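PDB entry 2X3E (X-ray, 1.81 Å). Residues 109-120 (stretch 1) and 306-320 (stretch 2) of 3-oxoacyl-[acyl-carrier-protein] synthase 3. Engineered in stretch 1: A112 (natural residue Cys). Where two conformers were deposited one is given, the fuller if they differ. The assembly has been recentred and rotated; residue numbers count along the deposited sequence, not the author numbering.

Stretch 1 (109-120) SAAATGFVYGLA
Stretch 2 (306-320) VLTGFGAGLTWGSVA

Stretch 2 is a β-hairpin, and stretch 1 packs the start of a helix, which runs on beyond A120, across one face of it. Strands 306-311 and 315-320 pair antiparallel. The backbone bonds come in reciprocal pairs: L307 N to V319 O 3.0 Å and V319 N to L307 O 2.9 Å; G309 N to G317 O 2.9 Å and G317 N to G309 O 3.0 Å; G311 N to T315 O and T315 N to G311 O, both 2.9 Å. The turn, A312 to L314, contains a cis peptide before L314. G313 sits at phi/psi 142/-59, where a CB would jam against the preceding carbonyl O, so glycine is required.

In stretch 1, A111 has positive phi (53/-132). A 3-10 segment at A112 and T113 leads into helix 114-120. T113 N bonds A110 O at 2.9 Å and G114 N bonds A111 O at 3.0 Å. From Y117 N to T113 O (3.0 Å) onward the pattern is i to i-4. T113 occupies the N-cap position, but its side chain makes no capping bond.

The helix axis comes within 7.7 Å of strand 306-311, at 122° between N-to-C directions, and within 7.8 Å of strand 315-320, at 57°. The register pairs A111 CA with A312 CA (5.4 Å), A112 CA with G311 CA (4.6 Å) and T113 CA with G309 CA (4.7 Å). V116 CA lies 6.3 Å from G317 CA. The contact buries 612 Å², both sides summed.

T113, chi1 m, turns its hydroxyl to the hairpin. T113 OG1 lies 2.7 Å from T315 OG1, a hydrogen bond, and 3.2 Å from T315 O, a weak alternative; which one takes the T113 proton is not settled. T315, chi1 p, gives its own proton to the turn, T315 OG1 to A312 O at 2.9 Å. T113 OG1 is also 3.4 Å from G311 N, but the angle is poor and that NH is already used by T315 O.

Glycines let the backbones approach. A CB on G311 would clash with A112 CB at 2.6 Å. One on G309 would be tight against A112 O and T113 CA, and one on G317 tight against V116 CG1. A112 is engineered from Cys; its CB lies 3.4 Å from F310 O. F310 N is buried by the contact and has no partner in the model.

V116, chi1 t, gives the most area of any residue here. Its CG1 meets V319 CG2 at 3.4 Å. L119 (m, t) adds CD1 to L307 CD1 at 3.7 Å. F115 brings its ring edge to L307, CE2 to CD1 4.2 Å. Apolar side chains suit this buried part, since they bring no polar group needing a partner. A111 CB touches A312 CB at 3.4 Å. Y117 OH is hydrogen-bonded elsewhere in the structure.

The CA-to-CB bonds of T308 and S318 point away from stretch 1. T308 OG1 and S318 OG share a 2.7 Å hydrogen bond, with either as donor; S318 OG is also bonded elsewhere.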

# COMPACT_ATOMS: atom_id res chain seq x y z
N SER A 109 1.46 -1.38 -2.68
CA SER A 109 1.90 -2.56 -3.42
C SER A 109 1.22 -2.62 -4.78
O SER A 109 0.02 -2.86 -4.87
CB SER A 109 1.58 -3.82 -2.63
OG SER A 109 1.82 -4.97 -3.41
N ALA A 110 1.99 -2.37 -5.84
CA ALA A 110 1.53 -2.56 -7.21
C ALA A 110 2.69 -2.97 -8.12
O ALA A 110 2.72 -2.62 -9.30
CB ALA A 110 0.84 -1.29 -7.74
N ALA A 111 3.65 -3.70 -7.56
CA ALA A 111 4.72 -4.31 -8.33
C ALA A 111 5.43 -3.28 -9.21
O ALA A 111 5.78 -2.20 -8.74
CB ALA A 111 4.17 -5.48 -9.15
N ALA A 112 5.64 -3.61 -10.48
CA ALA A 112 6.38 -2.74 -11.39
C ALA A 112 5.57 -1.49 -11.81
O ALA A 112 6.13 -0.57 -12.42
CB ALA A 112 6.84 -3.53 -12.62
N THR A 113 4.27 -1.47 -11.48
CA THR A 113 3.43 -0.28 -11.67
C THR A 113 3.32 0.58 -10.40
O THR A 113 2.53 1.53 -10.35
CB THR A 113 2.00 -0.68 -12.13
OG1 THR A 113 2.08 -1.79 -13.04
CG2 THR A 113 1.29 0.49 -12.80
N GLY A 114 4.10 0.25 -9.38
CA GLY A 114 4.03 0.93 -8.09
C GLY A 114 4.24 2.43 -8.11
O GLY A 114 3.58 3.16 -7.38
N PHE A 115 5.16 2.91 -8.94
CA PHE A 115 5.44 4.35 -8.99
C PHE A 115 4.28 5.13 -9.62
O PHE A 115 3.92 6.23 -9.14
CB PHE A 115 6.75 4.63 -9.71
CG PHE A 115 7.23 6.04 -9.56
CD1 PHE A 115 7.80 6.47 -8.37
CD2 PHE A 115 7.11 6.95 -10.61
CE1 PHE A 115 8.23 7.78 -8.22
CE2 PHE A 115 7.54 8.26 -10.47
CZ PHE A 115 8.11 8.67 -9.28
N VAL A 116 3.67 4.57 -10.67
CA VAL A 116 2.50 5.19 -11.30
C VAL A 116 1.28 5.22 -10.36
O VAL A 116 0.64 6.27 -10.20
CB VAL A 116 2.14 4.53 -12.65
CG1 VAL A 116 0.94 5.21 -13.29
CG2 VAL A 116 3.33 4.59 -13.61
N TYR A 117 0.98 4.08 -9.74
CA TYR A 117 -0.08 3.99 -8.72
C TYR A 117 0.23 4.90 -7.54
O TYR A 117 -0.66 5.53 -6.99
CB TYR A 117 -0.26 2.55 -8.21
CG TYR A 117 -1.32 1.76 -8.95
CD1 TYR A 117 -1.03 1.10 -10.15
CD2 TYR A 117 -2.61 1.67 -8.46
CE1 TYR A 117 -2.01 0.37 -10.82
CE2 TYR A 117 -3.59 0.96 -9.11
CZ TYR A 117 -3.29 0.31 -10.29
OH TYR A 117 -4.29 -0.41 -10.92
N GLY A 118 1.50 4.92 -7.15
CA GLY A 118 1.99 5.82 -6.11
C GLY A 118 1.70 7.28 -6.40
O GLY A 118 1.27 8.01 -5.51
N LEU A 119 1.93 7.71 -7.64
CA LEU A 119 1.64 9.09 -8.04
C LEU A 119 0.14 9.40 -7.99
O LEU A 119 -0.26 10.49 -7.56
CB LEU A 119 2.18 9.37 -9.45
CG LEU A 119 3.69 9.50 -9.58
CD1 LEU A 119 4.10 9.43 -11.05
CD2 LEU A 119 4.17 10.81 -8.93
N ALA A 120 -0.67 8.44 -8.41
CA ALA A 120 -2.13 8.57 -8.31
C ALA A 120 -2.55 8.74 -6.85
O ALA A 120 -3.36 9.60 -6.53
CB ALA A 120 -2.81 7.33 -8.91
N VAL A 306 5.13 11.34 -20.62
CA VAL A 306 4.30 10.27 -20.08
C VAL A 306 5.18 9.24 -19.36
O VAL A 306 6.22 8.81 -19.88
CB VAL A 306 3.46 9.58 -21.17
CG1 VAL A 306 2.74 8.34 -20.63
CG2 VAL A 306 2.46 10.58 -21.75
N LEU A 307 4.76 8.89 -18.15
CA LEU A 307 5.35 7.82 -17.39
C LEU A 307 4.39 6.65 -17.51
O LEU A 307 3.18 6.83 -17.41
CB LEU A 307 5.51 8.20 -15.91
CG LEU A 307 6.09 9.59 -15.62
CD1 LEU A 307 6.16 9.82 -14.10
CD2 LEU A 307 7.46 9.75 -16.25
N THR A 308 4.92 5.45 -17.72
CA THR A 308 4.06 4.29 -17.90
C THR A 308 4.66 3.02 -17.29
O THR A 308 5.88 2.81 -17.34
CB THR A 308 3.73 4.09 -19.39
OG1 THR A 308 2.75 3.04 -19.53
CG2 THR A 308 4.97 3.76 -20.19
N GLY A 309 3.79 2.20 -16.71
CA GLY A 309 4.21 0.95 -16.09
C GLY A 309 3.28 -0.21 -16.40
O GLY A 309 2.11 -0.02 -16.72
N PHE A 310 3.83 -1.42 -16.33
CA PHE A 310 3.06 -2.67 -16.38
C PHE A 310 3.81 -3.67 -15.51
O PHE A 310 5.03 -3.69 -15.52
CB PHE A 310 2.94 -3.20 -17.82
CG PHE A 310 2.59 -4.67 -17.89
CD1 PHE A 310 1.27 -5.09 -17.84
CD2 PHE A 310 3.59 -5.62 -17.99
CE1 PHE A 310 0.95 -6.44 -17.89
CE2 PHE A 310 3.28 -6.97 -18.04
CZ PHE A 310 1.95 -7.38 -17.99
N GLY A 311 3.09 -4.49 -14.75
CA GLY A 311 3.76 -5.49 -13.91
C GLY A 311 2.83 -6.46 -13.22
O GLY A 311 1.68 -6.63 -13.61
N ALA A 312 3.37 -7.10 -12.19
CA ALA A 312 2.67 -8.15 -11.46
C ALA A 312 1.32 -7.65 -10.94
O ALA A 312 1.18 -6.46 -10.61
CB ALA A 312 3.53 -8.66 -10.31
N GLY A 313 0.36 -8.56 -10.88
CA GLY A 313 -1.00 -8.26 -10.44
C GLY A 313 -2.06 -9.01 -11.24
O GLY A 313 -2.85 -9.74 -10.65
N LEU A 314 -2.12 -8.82 -12.56
CA LEU A 314 -1.33 -7.85 -13.31
C LEU A 314 -1.82 -6.44 -13.04
O LEU A 314 -2.98 -6.23 -12.66
CB LEU A 314 -1.45 -8.13 -14.82
CG LEU A 314 -0.97 -9.51 -15.29
CD1 LEU A 314 -1.19 -9.68 -16.80
CD2 LEU A 314 0.49 -9.72 -14.94
N THR A 315 -0.93 -5.47 -13.24
CA THR A 315 -1.23 -4.05 -13.10
C THR A 315 -0.63 -3.28 -14.27
O THR A 315 0.33 -3.72 -14.89
CB THR A 315 -0.61 -3.46 -11.81
OG1 THR A 315 0.78 -3.81 -11.73
CG2 THR A 315 -1.35 -3.96 -10.58
N TRP A 316 -1.21 -2.11 -14.55
CA TRP A 316 -0.64 -1.18 -15.51
C TRP A 316 -1.17 0.21 -15.24
O TRP A 316 -2.15 0.40 -14.50
CB TRP A 316 -1.03 -1.59 -16.94
CG TRP A 316 -2.50 -1.53 -17.17
CD1 TRP A 316 -3.25 -0.43 -17.44
CD2 TRP A 316 -3.41 -2.64 -17.11
NE1 TRP A 316 -4.58 -0.78 -17.55
CE2 TRP A 316 -4.70 -2.13 -17.36
CE3 TRP A 316 -3.26 -4.00 -16.87
CZ2 TRP A 316 -5.84 -2.95 -17.38
CZ3 TRP A 316 -4.39 -4.82 -16.88
CH2 TRP A 316 -5.66 -4.29 -17.14
N GLY A 317 -0.52 1.19 -15.85
CA GLY A 317 -1.01 2.56 -15.81
C GLY A 317 -0.05 3.55 -16.40
O GLY A 317 1.13 3.25 -16.60
N SER A 318 -0.55 4.74 -16.70
CA SER A 318 0.28 5.83 -17.18
C SER A 318 -0.19 7.16 -16.61
O SER A 318 -1.33 7.28 -16.15
CB SER A 318 0.25 5.89 -18.71
OG SER A 318 0.54 4.63 -19.28
N VAL A 319 0.71 8.13 -16.63
CA VAL A 319 0.44 9.50 -16.16
C VAL A 319 1.08 10.48 -17.13
O VAL A 319 2.22 10.27 -17.54
CB VAL A 319 1.07 9.76 -14.78
CG1 VAL A 319 0.55 11.08 -14.20
CG2 VAL A 319 0.80 8.60 -13.83
N ALA A 320 0.35 11.53 -17.50
CA ALA A 320 0.89 12.59 -18.35
C ALA A 320 1.20 13.81 -17.50
O ALA A 320 0.46 14.13 -16.58
CB ALA A 320 -0.12 12.97 -19.43